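PDB 2IUY: glycosyltransferase from Streptomyces viridochromogenes, which probably transfers a sugar from a nucleotide-activated donor during biosynthesis of the antibiotic avilamycin A, as a retaining GT-B enzyme of family GT4. Local coordinates for residues A[22-27]-A[50-55]. Sequence-based numbering, arbitrary orientation.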
loop_
_atom_site.group_PDB
_atom_site.type_symbol
_atom_site.label_atom_id
_atom_site.label_comp_id
_atom_site.label_asym_id
_atom_site.label_seq_id
_atom_site.Cartn_x
_atom_site.Cartn_y
_atom_site.Cartn_z
ATOM N N ILE A 22 10.149 -9.901 -8.169
ATOM C CA ILE A 22 9.048 -9.993 -7.214
ATOM C C ILE A 22 7.771 -10.049 -8.051
ATOM O O ILE A 22 7.662 -9.365 -9.073
ATOM C CB ILE A 22 9.067 -8.799 -6.225
ATOM C CG1 ILE A 22 10.333 -8.874 -5.311
ATOM C CG2 ILE A 22 7.756 -8.770 -5.365
ATOM C CD1 ILE A 22 10.565 -7.617 -4.423
ATOM N N SER A 23 6.824 -10.877 -7.645
ATOM C CA SER A 23 5.577 -11.012 -8.390
ATOM C C SER A 23 4.468 -10.059 -7.915
ATOM O O SER A 23 4.604 -9.322 -6.924
ATOM C CB SER A 23 5.110 -12.493 -8.391
ATOM O OG SER A 23 4.619 -12.829 -7.078
ATOM N N VAL A 24 3.371 -10.044 -8.660
ATOM C CA VAL A 24 2.183 -9.356 -8.260
ATOM C C VAL A 24 1.063 -10.371 -8.229
ATOM O O VAL A 24 0.741 -10.959 -9.271
ATOM C CB VAL A 24 1.839 -8.212 -9.280
ATOM C CG1 VAL A 24 0.329 -7.765 -9.160
ATOM C CG2 VAL A 24 2.768 -7.042 -9.095
ATOM N N PRO A 25 0.475 -10.627 -7.046
ATOM C CA PRO A 25 0.830 -10.076 -5.755
ATOM C C PRO A 25 2.146 -10.695 -5.290
ATOM O O PRO A 25 2.557 -11.752 -5.809
ATOM C CB PRO A 25 -0.352 -10.497 -4.859
ATOM C CG PRO A 25 -0.850 -11.714 -5.453
ATOM C CD PRO A 25 -0.606 -11.631 -6.935
ATOM N N PRO A 26 2.841 -10.019 -4.357
ATOM C CA PRO A 26 4.183 -10.465 -4.091
ATOM C C PRO A 26 4.199 -11.691 -3.173
ATOM O O PRO A 26 3.262 -11.914 -2.393
ATOM C CB PRO A 26 4.791 -9.257 -3.376
ATOM C CG PRO A 26 3.655 -8.674 -2.634
ATOM C CD PRO A 26 2.464 -8.861 -3.523
ATOM N N GLN A 27 5.271 -12.476 -3.266
ATOM C CA GLN A 27 5.443 -13.650 -2.395
ATOM C C GLN A 27 5.703 -13.193 -0.930
ATOM O O GLN A 27 5.173 -13.762 0.034
ATOM C CB GLN A 27 6.589 -14.539 -2.949
ATOM C CG GLN A 27 6.605 -14.677 -4.520
ATOM C CD GLN A 27 7.472 -13.609 -5.325
ATOM O OE1 GLN A 27 7.451 -12.388 -5.079
ATOM N NE2 GLN A 27 8.205 -14.122 -6.333
ATOM N N VAL A 50 -5.863 -6.290 -19.072
ATOM C CA VAL A 50 -4.697 -5.838 -18.299
ATOM C C VAL A 50 -3.421 -6.579 -18.773
ATOM O O VAL A 50 -3.417 -7.808 -18.903
ATOM C CB VAL A 50 -4.921 -5.975 -16.752
ATOM C CG1 VAL A 50 -3.643 -5.630 -15.960
ATOM C CG2 VAL A 50 -6.050 -5.087 -16.315
ATOM N N PHE A 51 -2.395 -5.790 -19.126
ATOM C CA PHE A 51 -1.072 -6.258 -19.496
ATOM C C PHE A 51 -0.210 -5.822 -18.322
ATOM O O PHE A 51 -0.123 -4.647 -18.038
ATOM C CB PHE A 51 -0.643 -5.624 -20.852
ATOM C CG PHE A 51 -1.532 -6.042 -21.992
ATOM C CD1 PHE A 51 -1.204 -7.160 -22.775
ATOM C CD2 PHE A 51 -2.758 -5.382 -22.212
ATOM C CE1 PHE A 51 -2.045 -7.566 -23.795
ATOM C CE2 PHE A 51 -3.640 -5.783 -23.231
ATOM C CZ PHE A 51 -3.279 -6.862 -24.031
ATOM N N LEU A 52 0.320 -6.804 -17.576
ATOM C CA LEU A 52 1.085 -6.534 -16.380
ATOM C C LEU A 52 2.537 -6.575 -16.802
ATOM O O LEU A 52 2.967 -7.556 -17.406
ATOM C CB LEU A 52 0.775 -7.555 -15.243
ATOM C CG LEU A 52 1.698 -7.572 -14.029
ATOM C CD1 LEU A 52 1.486 -6.237 -13.222
ATOM C CD2 LEU A 52 1.439 -8.838 -13.140
ATOM N N LEU A 53 3.265 -5.509 -16.464
ATOM C CA LEU A 53 4.667 -5.346 -16.797
ATOM C C LEU A 53 5.399 -5.163 -15.484
ATOM O O LEU A 53 4.801 -4.720 -14.481
ATOM C CB LEU A 53 4.860 -4.082 -17.644
ATOM C CG LEU A 53 4.383 -4.181 -19.078
ATOM C CD1 LEU A 53 3.843 -2.827 -19.353
ATOM C CD2 LEU A 53 5.636 -4.473 -19.974
ATOM N N GLY A 54 6.680 -5.541 -15.512
ATOM C CA GLY A 54 7.585 -5.392 -14.404
ATOM C C GLY A 54 7.332 -6.426 -13.348
ATOM O O GLY A 54 7.686 -6.192 -12.190
ATOM N N ALA A 55 6.692 -7.551 -13.722
ATOM C CA ALA A 55 6.407 -8.650 -12.758
ATOM C C ALA A 55 6.270 -10.046 -13.437
ATOM O O ALA A 55 5.225 -10.718 -13.296
ATOM C CB ALA A 55 5.160 -8.314 -11.920
HETATM O O HOH W 1 9.177 -7.293 -10.041
#
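The flat groups here are amides rather than aromatic rings. Above the plane of the Gln-27 carboxamide sits the backbone amide of Ser-23, whose N lies 3.0 Å from Gln-27 OE1; the bond is nearly straight at the hydrogen (173°), yet it approaches the oxygen about 50° out of the carbonyl plane. Ser-23 OG likewise donates to Pro-25 O from above that carbonyl's plane, over a short 2.6 Å, so the turn running through the cis peptide before Pro-25 is braced from within. The two segments themselves share no direct hydrogen bond, and Val-24 illustrates how a small apolar contact can join a loop to a strand end. With CG1 anti to the backbone N (chi1 161°), its CG2 comes alongside Ala-55 CB at 3.9 Å, while its branch point CB meets Leu-52 CD2, also at 3.9 Å. Beside this patch one water lies between the two segments, within hydrogen-bonding distance of Ile-22 O (2.7 Å) and Gly-54 O (2.8 Å), two carbonyls that could not bond each other; Asn-10 ND2 also reaches Gly-54 O. Ser-58 OG, bonded to Val-24 N and Ala-55 O, is a further polar link. The contact thus joins the loop between strand 5-9 and helix 31-45, which leads into the UDP-binding Tyr-29 and Gly-30, to the C-terminal end of parallel strand 49-53, with Val-24 also packing on Ala-37 of helix 31-45.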